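Local atomic coordinates of Hsp70/Hsp90 co-chaperone CNS1 (Saccharomyces cerevisiae, PDB entry 6HFM), a protein that binds the chaperones Hsp90 and Hsp70 as a co-chaperone and stimulates the ATPase activity of the Hsp70 SSA1, but not that of Hsp90. Residues Ser45-Ala51 / Phe63-Glu69; Phe104-Lys108 / Asp131-Phe135. All coordinates share one frame; numbering follows the deposited sequence.

Both contacts lie in the C-terminal wheel domain of Cns1, a protein that binds Hsp90 through its TPR repeats, and both reach the mixed sheet of the domain. Contact 1 pairs the two strands of a hairpin, 47-55 and 60-68. Contact 2 joins the end of strand 101-106 to the loop that leads into strand 134-135. Their centres are about 16 Å apart, and they meet where CD2 of Tyr49 packs on CD1 of Leu134, 4.1 Å away. A magnesium ion, whose site includes Asn17 and Leu125, is about 3 Å from the side chain of Asp131 and about 11 Å from that of Tyr49.

Contact 1: residues Ser45-Ala51 / Phe63-Glu69; sequences SQLIYPA and FVGEVSE
Ala51 CB and Val67 CG2 meet at 3.8 Å on one face of an antiparallel beta hairpin, the face they share with Tyr49 and Val64. The small Ala51 and branched Val67 let Leu139 of strand 139-145 pack close, with the flat Tyr49 ring beside them on the same leucine. On the other face CG2 of Ile48 lies 3.6 Å from CB of Glu66, whose carboxylate reaches on to Arg36. Tyr49 and Val67 form a hydrogen-bonded pair, as do Ala51 and Val64, but the register shifts by one between them: a beta bulge, placed where the chain turns a corner at Gly65. Pro50, which has no N-H to give, fits here; its CB lies 3.9 Å from Phe63 CE1.

Toward the polar end, the Tyr49 ring and the Glu69 carboxylate stand nearly perpendicular, and one water joins Tyr49 OH to Glu69 OE1. Glu69 holds CG between its backbone N and carbonyl carbon (chi1 69°); with the chain extended beyond, the carboxylate comes alongside Leu47, whose N gives OE2 a nearly straight bond (174°) from above the carboxylate plane. Leu47 is gripped a second time by Glu69 N, which donates to its O. Arg16 pairs with OE1 and would tend to keep this acid charged. Beyond this, Ser68 OG donates to Gln46 OE1 at 2.7 Å.

Contact 2: residues Phe104-Lys108 / Asp131-Phe135; sequences FMETK and DVPLF
With CG trans to the backbone N (chi1 -174°) and the chain extended beyond it, Glu106 crosses the Phe135 side chain at about a right angle, CD 3.5 Å from CZ, the carboxylate and ring planes tilted 41° apart. In this way the last residue of strand 101-106 in the mixed sheet meets the short strand 134-135, which pairs in parallel with strand 20-21. An acid suits the buried place because Lys140, Arg164 and Arg165 form salt bridges with its two oxygens; Lys140 also makes a cation-pi contact with Phe135. With an alanine here the three cations would probably be left without their shared carboxylate, and the contact on CZ reduced to CB.

On the apolar side flexible Met105 bends at chi3 (77°), bringing CE within 3.7 Å of branched Val132 CG1; Ile124 packs on both. Pro133 sets CD 3.3 Å from Glu106 O, and a water lies within hydrogen-bonding distance of Glu106 O and Pro133 O. Lys108 N donates to Asp131 O at 2.9 Å. Lys108 has a long aliphatic chain to pass obliquely along Asp131, whose OD1 bonds Thr19, and an amine reaching a bridging water: this accepts from NZ and lies 2.7 Å from Asp131 OD2, to which it donates.

Contact 1: residues Ser45-Ala51 / Phe63-Glu69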
loop_
_atom_site.group_PDB
_atom_site.type_symbol
_atom_site.label_atom_id
_atom_site.label_comp_id
_atom_site.label_asym_id
_atom_site.label_seq_id
_atom_site.Cartn_x
_atom_site.Cartn_y
_atom_site.Cartn_z
ATOM N N SER A 45 6.157 -9.398 -17.308
ATOM C CA SER A 45 5.873 -10.312 -16.204
ATOM C C SER A 45 5.402 -9.510 -14.995
ATOM O O SER A 45 5.522 -8.280 -14.961
ATOM C CB SER A 45 7.088 -11.184 -15.870
ATOM O OG SER A 45 8.165 -10.450 -15.327
ATOM N N GLN A 46 4.839 -10.206 -14.015
ATOM C CA GLN A 46 4.227 -9.530 -12.872
ATOM C C GLN A 46 5.282 -8.877 -11.987
ATOM O O GLN A 46 6.221 -9.532 -11.542
ATOM C CB GLN A 46 3.379 -10.499 -12.049
ATOM C CG GLN A 46 2.184 -11.044 -12.810
ATOM C CD GLN A 46 1.460 -12.151 -12.069
ATOM O OE1 GLN A 46 1.245 -12.072 -10.855
ATOM N NE2 GLN A 46 1.067 -13.192 -12.803
ATOM N N LEU A 47 5.132 -7.573 -11.777
ATOM C CA LEU A 47 5.890 -6.842 -10.768
ATOM C C LEU A 47 5.381 -7.232 -9.382
ATOM O O LEU A 47 4.175 -7.241 -9.134
ATOM C CB LEU A 47 5.751 -5.338 -10.988
ATOM C CG LEU A 47 6.580 -4.413 -10.094
ATOM C CD1 LEU A 47 8.075 -4.650 -10.246
ATOM C CD2 LEU A 47 6.243 -2.956 -10.383
ATOM N N ILE A 48 6.315 -7.556 -8.489
ATOM C CA ILE A 48 6.006 -8.039 -7.142
ATOM C C ILE A 48 6.676 -7.092 -6.142
ATOM O O ILE A 48 7.888 -6.871 -6.223
ATOM C CB ILE A 48 6.530 -9.473 -6.942
ATOM C CG1 ILE A 48 5.848 -10.435 -7.924
ATOM C CG2 ILE A 48 6.280 -9.954 -5.520
ATOM C CD1 ILE A 48 6.576 -11.749 -8.118
ATOM N N TYR A 49 5.892 -6.549 -5.208
ATOM C CA TYR A 49 6.414 -5.640 -4.173
ATOM C C TYR A 49 5.859 -6.002 -2.794
ATOM O O TYR A 49 4.809 -6.637 -2.702
ATOM C CB TYR A 49 6.138 -4.158 -4.494
ATOM C CG TYR A 49 4.970 -3.848 -5.422
ATOM C CD1 TYR A 49 3.678 -4.251 -5.114
ATOM C CD2 TYR A 49 5.163 -3.104 -6.598
ATOM C CE1 TYR A 49 2.612 -3.965 -5.958
ATOM C CE2 TYR A 49 4.101 -2.805 -7.440
ATOM C CZ TYR A 49 2.828 -3.237 -7.118
ATOM O OH TYR A 49 1.769 -2.937 -7.946
ATOM N N PRO A 50 6.558 -5.592 -1.717
ATOM C CA PRO A 50 6.012 -5.807 -0.385
ATOM C C PRO A 50 4.853 -4.855 -0.098
ATOM O O PRO A 50 4.655 -3.871 -0.820
ATOM C CB PRO A 50 7.204 -5.500 0.544
ATOM C CG PRO A 50 8.371 -5.204 -0.343
ATOM C CD PRO A 50 7.789 -4.795 -1.654
ATOM N N ALA A 51 4.110 -5.146 0.966
ATOM C CA ALA A 51 3.023 -4.285 1.432
ATOM C C ALA A 51 3.031 -4.112 2.944
ATOM O O ALA A 51 3.176 -5.089 3.694
ATOM C CB ALA A 51 1.678 -4.836 0.988
ATOM N N PHE A 63 2.575 -6.986 7.718
ATOM C CA PHE A 63 3.567 -6.943 6.656
ATOM C C PHE A 63 3.402 -8.176 5.772
ATOM O O PHE A 63 3.387 -9.302 6.270
ATOM C CB PHE A 63 4.975 -6.907 7.245
ATOM C CG PHE A 63 6.065 -6.979 6.211
ATOM C CD1 PHE A 63 6.303 -5.904 5.371
ATOM C CD2 PHE A 63 6.844 -8.129 6.068
ATOM C CE1 PHE A 63 7.301 -5.962 4.409
ATOM C CE2 PHE A 63 7.848 -8.189 5.112
ATOM C CZ PHE A 63 8.073 -7.104 4.281
ATOM N N VAL A 64 3.275 -7.951 4.466
ATOM C CA VAL A 64 3.190 -9.027 3.482
ATOM C C VAL A 64 4.386 -8.855 2.553
ATOM O O VAL A 64 4.500 -7.840 1.873
ATOM C CB VAL A 64 1.855 -8.969 2.708
ATOM C CG1 VAL A 64 1.774 -10.070 1.658
ATOM C CG2 VAL A 64 0.683 -9.091 3.675
ATOM N N GLY A 65 5.280 -9.844 2.539
ATOM C CA GLY A 65 6.545 -9.731 1.821
ATOM C C GLY A 65 6.437 -9.605 0.315
ATOM O O GLY A 65 7.261 -8.920 -0.299
ATOM N N GLU A 66 5.437 -10.269 -0.272
ATOM C CA GLU A 66 5.229 -10.295 -1.728
ATOM C C GLU A 66 3.752 -10.148 -2.091
ATOM O O GLU A 66 2.918 -10.972 -1.701
ATOM C CB GLU A 66 5.753 -11.607 -2.314
ATOM C CG GLU A 66 7.258 -11.771 -2.205
ATOM C CD GLU A 66 7.776 -13.014 -2.903
ATOM O OE1 GLU A 66 6.972 -13.912 -3.244
ATOM O OE2 GLU A 66 9.002 -13.083 -3.128
ATOM N N VAL A 67 3.443 -9.085 -2.834
ATOM C CA VAL A 67 2.122 -8.853 -3.409
ATOM C C VAL A 67 2.312 -8.566 -4.893
ATOM O O VAL A 67 3.048 -7.651 -5.252
ATOM C CB VAL A 67 1.426 -7.638 -2.748
ATOM C CG1 VAL A 67 0.077 -7.351 -3.400
ATOM C CG2 VAL A 67 1.253 -7.873 -1.250
ATOM N N SER A 68 1.646 -9.341 -5.749
ATOM C CA SER A 68 1.675 -9.080 -7.189
ATOM C C SER A 68 0.858 -7.844 -7.535
ATOM O O SER A 68 -0.215 -7.628 -6.975
ATOM C CB SER A 68 1.100 -10.264 -7.973
ATOM O OG SER A 68 0.882 -9.898 -9.327
ATOM N N GLU A 69 1.346 -7.071 -8.509
ATOM C CA GLU A 69 0.606 -5.922 -9.053
ATOM C C GLU A 69 -0.779 -6.274 -9.626
ATOM O O GLU A 69 -1.640 -5.410 -9.717
ATOM C CB GLU A 69 1.428 -5.228 -10.145
ATOM C CG GLU A 69 1.588 -6.047 -11.416
ATOM C CD GLU A 69 2.471 -5.391 -12.450
ATOM O OE1 GLU A 69 2.636 -4.152 -12.425
ATOM O OE2 GLU A 69 3.022 -6.133 -13.295
HETATM O O HOH W 1 2.461 -1.948 -10.665
#

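Contact 2: residues Phe104-Lys108 / Asp131-Phe135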
loop_
_atom_site.group_PDB
_atom_site.type_symbol
_atom_site.label_atom_id
_atom_site.label_comp_id
_atom_site.label_asym_id
_atom_site.label_seq_id
_atom_site.Cartn_x
_atom_site.Cartn_y
_atom_site.Cartn_z
ATOM N N PHE A 104 -7.645 3.013 2.215
ATOM C CA PHE A 104 -7.094 4.310 1.836
ATOM C C PHE A 104 -5.609 4.200 1.513
ATOM O O PHE A 104 -4.901 3.347 2.051
ATOM C CB PHE A 104 -7.331 5.350 2.936
ATOM C CG PHE A 104 -8.782 5.586 3.230
ATOM C CD1 PHE A 104 -9.514 6.501 2.489
ATOM C CD2 PHE A 104 -9.427 4.867 4.228
ATOM C CE1 PHE A 104 -10.859 6.707 2.739
ATOM C CE2 PHE A 104 -10.774 5.071 4.490
ATOM C CZ PHE A 104 -11.492 5.993 3.741
ATOM N N MET A 105 -5.160 5.049 0.591
ATOM C CA MET A 105 -3.751 5.165 0.241
ATOM C C MET A 105 -3.370 6.635 0.169
ATOM O O MET A 105 -4.194 7.481 -0.186
ATOM C CB MET A 105 -3.473 4.479 -1.097
ATOM C CG MET A 105 -3.739 2.976 -1.051
ATOM S SD MET A 105 -3.508 2.085 -2.606
ATOM C CE MET A 105 -1.726 1.997 -2.660
ATOM N N GLU A 106 -2.120 6.922 0.520
ATOM C CA GLU A 106 -1.594 8.280 0.488
ATOM C C GLU A 106 -1.254 8.674 -0.953
ATOM O O GLU A 106 -0.754 7.848 -1.725
ATOM C CB GLU A 106 -0.360 8.379 1.386
ATOM C CG GLU A 106 0.200 9.783 1.562
ATOM C CD GLU A 106 1.380 9.848 2.523
ATOM O OE1 GLU A 106 1.519 8.958 3.399
ATOM O OE2 GLU A 106 2.165 10.814 2.417
ATOM N N THR A 107 -1.520 9.931 -1.311
ATOM C CA THR A 107 -1.193 10.448 -2.645
ATOM C C THR A 107 0.120 11.229 -2.614
ATOM O O THR A 107 0.662 11.510 -1.543
ATOM C CB THR A 107 -2.314 11.359 -3.190
ATOM O OG1 THR A 107 -2.457 12.510 -2.350
ATOM C CG2 THR A 107 -3.635 10.617 -3.260
ATOM N N LYS A 108 0.631 11.601 -3.783
ATOM C CA LYS A 108 1.870 12.381 -3.848
ATOM C C LYS A 108 1.731 13.720 -3.109
ATOM O O LYS A 108 2.689 14.193 -2.508
ATOM C CB LYS A 108 2.316 12.617 -5.300
ATOM C CG LYS A 108 3.755 13.116 -5.395
ATOM C CD LYS A 108 4.227 13.304 -6.825
ATOM C CE LYS A 108 5.603 13.947 -6.853
ATOM N NZ LYS A 108 6.077 14.184 -8.244
ATOM N N ASP A 131 -2.263 10.613 -8.323
ATOM C CA ASP A 131 -0.910 10.060 -8.271
ATOM C C ASP A 131 -0.723 9.362 -6.922
ATOM O O ASP A 131 -0.570 10.025 -5.896
ATOM C CB ASP A 131 0.116 11.190 -8.467
ATOM C CG ASP A 131 1.536 10.687 -8.742
ATOM O OD1 ASP A 131 1.792 9.462 -8.713
ATOM O OD2 ASP A 131 2.412 11.549 -8.995
ATOM N N VAL A 132 -0.748 8.027 -6.940
ATOM C CA VAL A 132 -0.663 7.196 -5.731
ATOM C C VAL A 132 0.692 6.473 -5.743
ATOM O O VAL A 132 0.872 5.537 -6.535
ATOM C CB VAL A 132 -1.817 6.170 -5.684
ATOM C CG1 VAL A 132 -1.695 5.240 -4.481
ATOM C CG2 VAL A 132 -3.163 6.890 -5.657
ATOM N N PRO A 133 1.646 6.886 -4.873
ATOM C CA PRO A 133 2.987 6.287 -4.927
ATOM C C PRO A 133 3.210 5.003 -4.131
ATOM O O PRO A 133 2.460 4.686 -3.199
ATOM C CB PRO A 133 3.898 7.390 -4.343
ATOM C CG PRO A 133 3.042 8.585 -4.153
ATOM C CD PRO A 133 1.646 8.089 -4.018
ATOM N N LEU A 134 4.275 4.293 -4.500
ATOM C CA LEU A 134 4.965 3.403 -3.581
ATOM C C LEU A 134 5.743 4.255 -2.574
ATOM O O LEU A 134 6.166 5.379 -2.878
ATOM C CB LEU A 134 5.933 2.473 -4.323
ATOM C CG LEU A 134 5.353 1.450 -5.305
ATOM C CD1 LEU A 134 6.487 0.686 -5.971
ATOM C CD2 LEU A 134 4.402 0.498 -4.607
ATOM N N PHE A 135 5.907 3.707 -1.369
ATOM C CA PHE A 135 6.742 4.299 -0.333
ATOM C C PHE A 135 7.861 3.308 -0.036
ATOM O O PHE A 135 7.594 2.177 0.364
ATOM C CB PHE A 135 5.903 4.648 0.904
ATOM C CG PHE A 135 5.033 5.859 0.702
ATOM C CD1 PHE A 135 5.486 7.126 1.056
ATOM C CD2 PHE A 135 3.786 5.746 0.100
ATOM C CE1 PHE A 135 4.701 8.251 0.835
ATOM C CE2 PHE A 135 3.003 6.866 -0.128
ATOM C CZ PHE A 135 3.461 8.121 0.238
HETATM O O HOH W 2 0.246 5.367 -1.533
HETATM O O HOH W 3 4.887 12.026 -9.948
#